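Local coordinates for protein L-ribulose 3-epimerase (Methylomonas sp. DH-1, PDB 7CJ7) that catalyses the manganese-dependent epimerization of ketoses at the C3 position, with highest activity on L-ribulose, and also on D-ribulose, D-allulose and D-fructose, at residues Y39-L44 with Y209-E214; G218-G223 with I243-F248; V225-F230 with L279-Q284. All coordinates share one frame; numbering follows the deposited sequence.

The three contacts run from the middle of an eight-stranded TIM barrel out to its helical coat. Interaction 1 spans the barrel interior, from strand 39-43 to strand 207-212, and interaction 2 joins the loop after strand 207-212 to the end of the neighbouring strand 242-245. Their centres lie about 10 Å apart, and both reach the manganese and L-sorbose. Interaction 3, centred about 10 Å from interaction 2 and about 15 Å from interaction 1, pairs helix 227-236 with helix 271-285 on the outside. Along the chain interaction 1 closes before the other two open, whereas 2 and 3 interleave. Leu220 touches Phe227 and Phe281, connecting its loop to the helix layer.

Interaction 1 (Y39-L44 with Y209-E214); sequences YIEIAL and YVHIGE. With MN (manganese (II) ion), chain D; SOL (L-sorbose), chain C.
Inside the TIM barrel, next to the manganese site, Glu41 of strand 39-43 holds Tyr209 and His211 of strand 207-212. The two strands face each other across the interior, their axes 11.7 Å apart at closest approach and their directions nearly perpendicular, at 88°, so side chains alone bridge them. One carboxylate oxygen does most of the work: Glu41 OE1 accepts from His211 NE2 at 2.9 Å through its syn lone pair, and from Tyr209 OH at 2.7 Å on its anti side, somewhat out of the carboxylate plane. The imidazole lies almost coplanar with the carboxylate, 23° between the planes, while the phenol ring is turned steeply to it. With CG anti to the backbone N (chi1 -172°) and an extended chain, Glu41 reaches straight into the core. Thr244 adds a hydrogen bond to OE1, and Ser69, a sugar-binding residue, bonds to OE2. Tyr39 comes at the phenol from the opposite direction, its CE1 3.4 Å from Tyr209 OH, and its own hydroxyl bonds to Thr244. The other imidazole nitrogen, His211 ND1, binds manganese at 2.2 Å. Gripped at both nitrogens, the ring has its rotation fixed, and the buried carboxylate would probably make it a more electron-rich ligand. Glu152, Asp185 and Glu246 complete the protein ligands, and Glu41 supplies a second-shell carboxylate whose His-carboxylate hydrogen bond backs the metal-bound histidine of this TIM-barrel epimerase.

Interaction 2 (G218-G223 with I243-F248); sequences GYLGTG and ITFESF. With MN (manganese (II) ion), chain D; SOL (L-sorbose), chain C.
Gly218 O and Glu246 O are tied together by one water, which donates to Gly218 O at 2.7 Å and to Glu246 O at 2.9 Å. This bridge spans the gap between the loop 218-223 and the chain leaving strand 242-245, where no direct hydrogen bond crosses. Close by, Ser247 OG lies 3.7 Å from Gly218 O, and its hydroxyl is hydrogen-bonded to the backbone O of Arg217, a sugar-binding residue just before the loop. Farther along the loop, Leu220 and Phe245 pass each other in opposite directions: Leu220 CD2 is 3.7 Å from Phe245 CE1, with Leu220 CG also near CE1 and Leu220 CD1 near Phe245 CD1. A chi1 of 169° sets the Phe245 ring opposite the backbone N, toward Leu220. The backbone beside it belongs to the C-terminal end of the barrel, where a TIM barrel carries its active site. Glu246 points from there away from the loop; its OE2 binds manganese at 2.1 Å, and its OE1 comes within 2.8 Å of O3 of L-sorbose. As in related epimerases, it probably serves as a proton donor/acceptor. The loop itself folds through a type II beta turn from Tyr219 to Thr222, in which Thr222 OG1 donates to Tyr219 O at 2.8 Å, approaching from outside the carbonyl plane. Thr222 also packs on Asn194 of the second subunit.

Interaction 3 (V225-F230 with L279-Q284); sequences VDFASF and LEFIKQ
The first turn of helix 227-236 lies beside helix 271-285 with the backbones well separated, the nearest CA atoms being those of Phe227 and Ile282 at 9.1 Å. Two phenylalanine rings fill the distance. Phe281 turns its edge to a face of Phe227 in an offset edge-to-face stack, with centroids 5.2 Å apart and planes at 74°. The touching edge is CE1 and CZ of Phe281, and the closest approach is Phe227 CD2 to Phe281 CZ at 3.6 Å. The CB of Phe281 already points toward helix 227-236, and chi1 of -176° carries the ring on to it. Both helices belong to the outer layer of the TIM barrel: helix 227-236 links strand 207-212 to strand 242-245, and helix 271-285 follows the last strand. Val225 CG1 covers the other face of Phe227, 3.4 Å above its plane, so the ring is sandwiched. Phe227 also packs on Ile212 of strand 207-212, while Phe281 touches Leu220 and makes a cation-pi contact with Arg285. Asp226 is the N-cap of helix 227-236: its OD1 accepts from Ser229 N at 3.0 Å, the N-H arriving from above the carboxylate plane.

Interaction 1 (Y39-L44 with Y209-E214)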
loop_
_atom_site.group_PDB
_atom_site.type_symbol
_atom_site.label_atom_id
_atom_site.label_comp_id
_atom_site.label_asym_id
_atom_site.label_seq_id
_atom_site.Cartn_x
_atom_site.Cartn_y
_atom_site.Cartn_z
ATOM N N TYR A 39 25.210 -2.931 12.238
ATOM C CA TYR A 39 24.397 -4.067 12.736
ATOM C C TYR A 39 23.604 -4.681 11.590
ATOM O O TYR A 39 23.440 -4.061 10.525
ATOM C CB TYR A 39 23.480 -3.633 13.888
ATOM C CG TYR A 39 22.356 -2.704 13.508
ATOM C CD1 TYR A 39 21.125 -3.188 13.113
ATOM C CD2 TYR A 39 22.525 -1.333 13.518
ATOM C CE1 TYR A 39 20.085 -2.340 12.770
ATOM C CE2 TYR A 39 21.503 -0.472 13.157
ATOM C CZ TYR A 39 20.281 -0.974 12.759
ATOM O OH TYR A 39 19.274 -0.127 12.388
ATOM N N ILE A 40 23.146 -5.901 11.821
ATOM C CA ILE A 40 22.136 -6.576 10.960
ATOM C C ILE A 40 20.835 -6.652 11.755
ATOM O O ILE A 40 20.883 -6.878 12.977
ATOM C CB ILE A 40 22.629 -7.961 10.519
ATOM C CG1 ILE A 40 21.593 -8.631 9.615
ATOM C CG2 ILE A 40 22.970 -8.816 11.727
ATOM C CD1 ILE A 40 22.175 -9.506 8.566
ATOM N N GLU A 41 19.710 -6.433 11.079
ATOM C CA GLU A 41 18.378 -6.588 11.677
ATOM C C GLU A 41 17.867 -7.964 11.283
ATOM O O GLU A 41 17.605 -8.187 10.101
ATOM C CB GLU A 41 17.444 -5.470 11.230
ATOM C CG GLU A 41 16.121 -5.489 11.969
ATOM C CD GLU A 41 15.215 -4.373 11.508
ATOM O OE1 GLU A 41 15.601 -3.196 11.698
ATOM O OE2 GLU A 41 14.165 -4.687 10.915
ATOM N N ILE A 42 17.788 -8.861 12.252
ATOM C CA ILE A 42 17.340 -10.260 12.015
ATOM C C ILE A 42 15.817 -10.304 12.080
ATOM O O ILE A 42 15.266 -9.801 13.058
ATOM C CB ILE A 42 18.005 -11.209 13.028
ATOM C CG1 ILE A 42 19.530 -11.127 12.926
ATOM C CG2 ILE A 42 17.484 -12.621 12.834
ATOM C CD1 ILE A 42 20.272 -11.870 14.015
ATOM N N ALA A 43 15.179 -10.881 11.065
ATOM C CA ALA A 43 13.719 -11.114 11.007
ATOM C C ALA A 43 13.402 -12.371 11.826
ATOM O O ALA A 43 13.877 -13.448 11.451
ATOM C CB ALA A 43 13.300 -11.250 9.565
ATOM N N LEU A 44 12.685 -12.220 12.936
ATOM C CA LEU A 44 12.390 -13.300 13.913
ATOM C C LEU A 44 10.905 -13.663 13.869
ATOM O O LEU A 44 10.283 -13.747 14.950
ATOM C CB LEU A 44 12.749 -12.814 15.319
ATOM C CG LEU A 44 14.224 -12.856 15.696
ATOM C CD1 LEU A 44 14.396 -12.476 17.160
ATOM C CD2 LEU A 44 14.822 -14.227 15.416
ATOM N N TYR A 209 13.327 4.125 16.625
ATOM C CA TYR A 209 13.823 3.239 15.535
ATOM C C TYR A 209 13.324 3.758 14.184
ATOM O O TYR A 209 12.195 4.268 14.090
ATOM C CB TYR A 209 13.368 1.794 15.782
ATOM C CG TYR A 209 14.295 0.715 15.274
ATOM C CD1 TYR A 209 14.340 0.364 13.935
ATOM C CD2 TYR A 209 15.116 0.013 16.142
ATOM C CE1 TYR A 209 15.190 -0.632 13.476
ATOM C CE2 TYR A 209 15.967 -0.984 15.702
ATOM C CZ TYR A 209 16.003 -1.320 14.361
ATOM O OH TYR A 209 16.842 -2.322 13.919
ATOM N N VAL A 210 14.156 3.605 13.157
ATOM C CA VAL A 210 13.883 4.122 11.795
ATOM C C VAL A 210 14.225 3.051 10.761
ATOM O O VAL A 210 15.322 2.456 10.839
ATOM C CB VAL A 210 14.659 5.421 11.527
ATOM C CG1 VAL A 210 14.646 5.759 10.047
ATOM C CG2 VAL A 210 14.129 6.567 12.366
ATOM N N HIS A 211 13.291 2.814 9.845
ATOM C CA HIS A 211 13.527 2.086 8.577
ATOM C C HIS A 211 13.561 3.074 7.418
ATOM O O HIS A 211 12.641 3.925 7.298
ATOM C CB HIS A 211 12.478 1.011 8.333
ATOM C CG HIS A 211 12.709 -0.214 9.146
ATOM N ND1 HIS A 211 11.857 -1.295 9.090
ATOM C CD2 HIS A 211 13.683 -0.533 10.028
ATOM C CE1 HIS A 211 12.320 -2.256 9.863
ATOM N NE2 HIS A 211 13.425 -1.804 10.477
ATOM N N ILE A 212 14.578 2.900 6.576
ATOM C CA ILE A 212 14.754 3.637 5.300
ATOM C C ILE A 212 14.384 2.662 4.188
ATOM O O ILE A 212 15.130 1.684 3.976
ATOM C CB ILE A 212 16.185 4.178 5.156
ATOM C CG1 ILE A 212 16.582 5.068 6.334
ATOM C CG2 ILE A 212 16.360 4.880 3.818
ATOM C CD1 ILE A 212 15.646 6.231 6.571
ATOM N N GLY A 213 13.239 2.901 3.563
ATOM C CA GLY A 213 12.749 2.147 2.396
ATOM C C GLY A 213 12.279 3.090 1.305
ATOM O O GLY A 213 11.592 4.088 1.617
ATOM N N GLU A 214 12.629 2.802 0.057
ATOM C CA GLU A 214 12.126 3.578 -1.100
ATOM C C GLU A 214 10.630 3.270 -1.269
ATOM O O GLU A 214 10.129 2.298 -0.670
ATOM C CB GLU A 214 12.964 3.259 -2.341
ATOM C CG GLU A 214 12.705 4.168 -3.532
ATOM C CD GLU A 214 12.674 5.668 -3.264
ATOM O OE1 GLU A 214 13.702 6.343 -3.514
ATOM O OE2 GLU A 214 11.604 6.172 -2.844
HETATM MN MN MN D . 9.978 -1.607 8.008
HETATM C C1 SOL C . 6.953 -4.521 6.899
HETATM O O1 SOL C . 6.362 -3.870 5.799
HETATM C C2 SOL C . 8.148 -3.779 7.407
HETATM O O2 SOL C . 8.289 -2.593 7.166
HETATM C C3 SOL C . 9.203 -4.552 8.185
HETATM O O3 SOL C . 10.003 -3.681 8.952
HETATM C C4 SOL C . 8.571 -5.617 9.075
HETATM O O4 SOL C . 7.713 -4.989 10.030
HETATM C C5 SOL C . 9.591 -6.470 9.831
HETATM O O5 SOL C . 8.909 -7.305 10.766
HETATM C C6 SOL C . 10.440 -7.341 8.930
HETATM O O6 SOL C . 11.400 -8.073 9.697
#

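Interaction 2 (G218-G223 with I243-F248)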
loop_
_atom_site.group_PDB
_atom_site.type_symbol
_atom_site.label_atom_id
_atom_site.label_comp_id
_atom_site.label_asym_id
_atom_site.label_seq_id
_atom_site.Cartn_x
_atom_site.Cartn_y
_atom_site.Cartn_z
ATOM N N GLY A 218 12.742 -0.751 -3.419
ATOM C CA GLY A 218 13.964 -1.058 -4.194
ATOM C C GLY A 218 15.123 -0.127 -3.866
ATOM O O GLY A 218 15.246 0.300 -2.704
ATOM N N TYR A 219 15.966 0.169 -4.860
ATOM C CA TYR A 219 17.131 1.078 -4.720
ATOM C C TYR A 219 16.676 2.434 -4.157
ATOM O O TYR A 219 15.703 3.029 -4.655
ATOM C CB TYR A 219 17.833 1.265 -6.067
ATOM C CG TYR A 219 18.848 0.202 -6.395
ATOM C CD1 TYR A 219 18.482 -0.942 -7.086
ATOM C CD2 TYR A 219 20.186 0.366 -6.065
ATOM C CE1 TYR A 219 19.413 -1.920 -7.404
ATOM C CE2 TYR A 219 21.126 -0.597 -6.385
ATOM C CZ TYR A 219 20.741 -1.748 -7.049
ATOM O OH TYR A 219 21.673 -2.711 -7.338
ATOM N N LEU A 220 17.385 2.953 -3.159
ATOM C CA LEU A 220 17.091 4.306 -2.631
ATOM C C LEU A 220 17.378 5.327 -3.739
ATOM O O LEU A 220 18.430 5.227 -4.411
ATOM C CB LEU A 220 17.918 4.584 -1.369
ATOM C CG LEU A 220 17.741 3.605 -0.202
ATOM C CD1 LEU A 220 18.490 4.088 1.037
ATOM C CD2 LEU A 220 16.273 3.371 0.120
ATOM N N GLY A 221 16.468 6.285 -3.918
ATOM C CA GLY A 221 16.633 7.417 -4.846
ATOM C C GLY A 221 15.997 7.158 -6.200
ATOM O O GLY A 221 16.089 8.049 -7.049
ATOM N N THR A 222 15.396 5.981 -6.413
ATOM C CA THR A 222 14.790 5.568 -7.712
ATOM C C THR A 222 13.265 5.529 -7.599
ATOM O O THR A 222 12.610 4.950 -8.488
ATOM C CB THR A 222 15.307 4.202 -8.181
ATOM O OG1 THR A 222 14.788 3.197 -7.306
ATOM C CG2 THR A 222 16.817 4.144 -8.235
ATOM N N GLY A 223 12.725 6.081 -6.518
ATOM C CA GLY A 223 11.275 6.099 -6.276
ATOM C C GLY A 223 10.791 7.491 -5.943
ATOM O O GLY A 223 11.379 8.469 -6.449
ATOM N N ILE A 243 19.097 3.176 12.417
ATOM C CA ILE A 243 18.542 3.432 11.058
ATOM C C ILE A 243 18.859 2.200 10.216
ATOM O O ILE A 243 20.059 1.962 9.978
ATOM C CB ILE A 243 19.156 4.710 10.458
ATOM C CG1 ILE A 243 18.914 5.921 11.364
ATOM C CG2 ILE A 243 18.635 4.920 9.044
ATOM C CD1 ILE A 243 19.586 7.198 10.885
ATOM N N THR A 244 17.843 1.431 9.834
ATOM C CA THR A 244 17.991 0.183 9.040
ATOM C C THR A 244 17.540 0.425 7.603
ATOM O O THR A 244 16.411 0.911 7.403
ATOM C CB THR A 244 17.142 -0.976 9.574
ATOM O OG1 THR A 244 17.385 -1.190 10.959
ATOM C CG2 THR A 244 17.403 -2.267 8.834
ATOM N N PHE A 245 18.393 0.086 6.642
ATOM C CA PHE A 245 17.996 -0.013 5.221
ATOM C C PHE A 245 17.173 -1.289 5.061
ATOM O O PHE A 245 17.627 -2.390 5.448
ATOM C CB PHE A 245 19.213 -0.003 4.299
ATOM C CG PHE A 245 18.871 -0.373 2.879
ATOM C CD1 PHE A 245 17.897 0.321 2.177
ATOM C CD2 PHE A 245 19.504 -1.428 2.252
ATOM C CE1 PHE A 245 17.566 -0.035 0.876
ATOM C CE2 PHE A 245 19.180 -1.776 0.950
ATOM C CZ PHE A 245 18.223 -1.076 0.262
ATOM N N GLU A 246 15.988 -1.133 4.483
ATOM C CA GLU A 246 15.038 -2.236 4.255
ATOM C C GLU A 246 14.654 -2.250 2.775
ATOM O O GLU A 246 14.316 -1.183 2.220
ATOM C CB GLU A 246 13.822 -2.074 5.159
ATOM C CG GLU A 246 12.857 -3.229 5.059
ATOM C CD GLU A 246 11.875 -3.267 6.214
ATOM O OE1 GLU A 246 11.843 -4.280 6.948
ATOM O OE2 GLU A 246 11.156 -2.281 6.377
ATOM N N SER A 247 14.698 -3.425 2.160
ATOM C CA SER A 247 14.437 -3.575 0.710
ATOM C C SER A 247 14.016 -5.009 0.416
ATOM O O SER A 247 14.604 -5.939 0.986
ATOM C CB SER A 247 15.660 -3.187 -0.087
ATOM O OG SER A 247 15.396 -3.226 -1.472
ATOM N N PHE A 248 13.048 -5.181 -0.472
ATOM C CA PHE A 248 12.549 -6.521 -0.847
ATOM C C PHE A 248 12.514 -6.636 -2.366
ATOM O O PHE A 248 12.032 -5.709 -3.056
ATOM C CB PHE A 248 11.186 -6.782 -0.215
ATOM C CG PHE A 248 11.175 -6.682 1.286
ATOM C CD1 PHE A 248 11.573 -7.748 2.074
ATOM C CD2 PHE A 248 10.769 -5.514 1.912
ATOM C CE1 PHE A 248 11.576 -7.640 3.456
ATOM C CE2 PHE A 248 10.775 -5.412 3.289
ATOM C CZ PHE A 248 11.175 -6.475 4.059
HETATM MN MN MN D . 9.978 -1.607 8.008
HETATM C C1 SOL C . 6.953 -4.521 6.899
HETATM O O1 SOL C . 6.362 -3.870 5.799
HETATM C C2 SOL C . 8.148 -3.779 7.407
HETATM O O2 SOL C . 8.289 -2.593 7.166
HETATM C C3 SOL C . 9.203 -4.552 8.185
HETATM O O3 SOL C . 10.003 -3.681 8.952
HETATM C C4 SOL C . 8.571 -5.617 9.075
HETATM O O4 SOL C . 7.713 -4.989 10.030
HETATM C C5 SOL C . 9.591 -6.470 9.831
HETATM O O5 SOL C . 8.909 -7.305 10.766
HETATM C C6 SOL C . 10.440 -7.341 8.930
HETATM O O6 SOL C . 11.400 -8.073 9.697
HETATM O O HOH W 1 14.028 0.305 -0.286
#

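Interaction 3 (V225-F230 with L279-Q284)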
loop_
_atom_site.group_PDB
_atom_site.type_symbol
_atom_site.label_atom_id
_atom_site.label_comp_id
_atom_site.label_asym_id
_atom_site.label_seq_id
_atom_site.Cartn_x
_atom_site.Cartn_y
_atom_site.Cartn_z
ATOM N N VAL A 225 9.968 8.668 -2.562
ATOM C CA VAL A 225 10.043 9.105 -1.137
ATOM C C VAL A 225 10.801 10.433 -1.061
ATOM O O VAL A 225 11.900 10.544 -1.647
ATOM C CB VAL A 225 10.663 8.058 -0.202
ATOM C CG1 VAL A 225 11.083 8.677 1.121
ATOM C CG2 VAL A 225 9.707 6.905 0.027
ATOM N N ASP A 226 10.245 11.391 -0.320
ATOM C CA ASP A 226 10.914 12.689 -0.059
ATOM C C ASP A 226 11.927 12.490 1.071
ATOM O O ASP A 226 11.631 12.849 2.224
ATOM C CB ASP A 226 9.903 13.781 0.287
ATOM C CG ASP A 226 10.489 15.181 0.263
ATOM O OD1 ASP A 226 11.732 15.300 0.342
ATOM O OD2 ASP A 226 9.692 16.142 0.182
ATOM N N PHE A 227 13.093 11.939 0.760
ATOM C CA PHE A 227 14.146 11.708 1.778
ATOM C C PHE A 227 14.685 13.042 2.298
ATOM O O PHE A 227 15.056 13.090 3.483
ATOM C CB PHE A 227 15.253 10.813 1.226
ATOM C CG PHE A 227 14.842 9.370 1.130
ATOM C CD1 PHE A 227 14.554 8.644 2.273
ATOM C CD2 PHE A 227 14.728 8.747 -0.101
ATOM C CE1 PHE A 227 14.172 7.319 2.183
ATOM C CE2 PHE A 227 14.355 7.419 -0.185
ATOM C CZ PHE A 227 14.065 6.712 0.958
ATOM N N ALA A 228 14.698 14.093 1.479
ATOM C CA ALA A 228 15.217 15.418 1.894
ATOM C C ALA A 228 14.414 15.904 3.106
ATOM O O ALA A 228 15.033 16.356 4.096
ATOM C CB ALA A 228 15.166 16.403 0.748
ATOM N N SER A 229 13.086 15.803 3.026
ATOM C CA SER A 229 12.140 16.223 4.086
ATOM C C SER A 229 12.323 15.331 5.316
ATOM O O SER A 229 12.388 15.851 6.445
ATOM C CB SER A 229 10.725 16.196 3.581
ATOM O OG SER A 229 9.843 16.628 4.590
ATOM N N PHE A 230 12.430 14.025 5.107
ATOM C CA PHE A 230 12.528 13.054 6.216
ATOM C C PHE A 230 13.827 13.280 7.000
ATOM O O PHE A 230 13.770 13.361 8.234
ATOM C CB PHE A 230 12.456 11.623 5.699
ATOM C CG PHE A 230 12.497 10.623 6.819
ATOM C CD1 PHE A 230 11.457 10.557 7.730
ATOM C CD2 PHE A 230 13.598 9.804 7.003
ATOM C CE1 PHE A 230 11.486 9.642 8.769
ATOM C CE2 PHE A 230 13.627 8.889 8.043
ATOM C CZ PHE A 230 12.579 8.820 8.933
ATOM N N LEU A 279 23.728 2.442 1.932
ATOM C CA LEU A 279 24.471 2.974 3.100
ATOM C C LEU A 279 25.066 4.327 2.710
ATOM O O LEU A 279 24.982 5.264 3.515
ATOM C CB LEU A 279 25.557 1.998 3.547
ATOM C CG LEU A 279 26.216 2.370 4.873
ATOM C CD1 LEU A 279 25.173 2.734 5.927
ATOM C CD2 LEU A 279 27.104 1.244 5.364
ATOM N N GLU A 280 25.642 4.421 1.511
ATOM C CA GLU A 280 26.217 5.692 1.002
ATOM C C GLU A 280 25.109 6.750 0.894
ATOM O O GLU A 280 25.347 7.915 1.288
ATOM C CB GLU A 280 26.879 5.461 -0.355
ATOM C CG GLU A 280 27.576 6.687 -0.911
ATOM C CD GLU A 280 27.960 6.571 -2.379
ATOM O OE1 GLU A 280 27.143 6.038 -3.175
ATOM O OE2 GLU A 280 29.073 6.997 -2.726
ATOM N N PHE A 281 23.956 6.379 0.342
ATOM C CA PHE A 281 22.779 7.275 0.181
ATOM C C PHE A 281 22.395 7.868 1.547
ATOM O O PHE A 281 22.180 9.077 1.672
ATOM C CB PHE A 281 21.619 6.502 -0.446
ATOM C CG PHE A 281 20.397 7.335 -0.734
ATOM C CD1 PHE A 281 19.469 7.597 0.260
ATOM C CD2 PHE A 281 20.178 7.863 -1.998
ATOM C CE1 PHE A 281 18.356 8.382 -0.003
ATOM C CE2 PHE A 281 19.056 8.634 -2.259
ATOM C CZ PHE A 281 18.153 8.892 -1.259
ATOM N N ILE A 282 22.285 7.018 2.562
ATOM C CA ILE A 282 21.860 7.433 3.929
ATOM C C ILE A 282 22.937 8.327 4.553
ATOM O O ILE A 282 22.600 9.406 5.053
ATOM C CB ILE A 282 21.545 6.196 4.785
ATOM C CG1 ILE A 282 20.327 5.448 4.238
ATOM C CG2 ILE A 282 21.372 6.575 6.246
ATOM C CD1 ILE A 282 20.187 4.047 4.775
ATOM N N LYS A 283 24.201 7.923 4.505
ATOM C CA LYS A 283 25.274 8.653 5.228
ATOM C C LYS A 283 25.496 10.018 4.568
ATOM O O LYS A 283 25.924 10.957 5.264
ATOM C CB LYS A 283 26.535 7.795 5.299
ATOM C CG LYS A 283 26.441 6.673 6.315
ATOM C CD LYS A 283 27.761 6.041 6.640
ATOM C CE LYS A 283 27.631 5.060 7.779
ATOM N NZ LYS A 283 28.929 4.443 8.123
ATOM N N GLN A 284 25.197 10.150 3.281
ATOM C CA GLN A 284 25.349 11.448 2.582
ATOM C C GLN A 284 24.286 12.432 3.098
ATOM O O GLN A 284 24.502 13.662 2.987
ATOM C CB GLN A 284 25.241 11.250 1.076
ATOM C CG GLN A 284 25.443 12.533 0.293
ATOM C CD GLN A 284 25.249 12.326 -1.188
ATOM O OE1 GLN A 284 24.677 13.171 -1.878
ATOM N NE2 GLN A 284 25.717 11.189 -1.683
#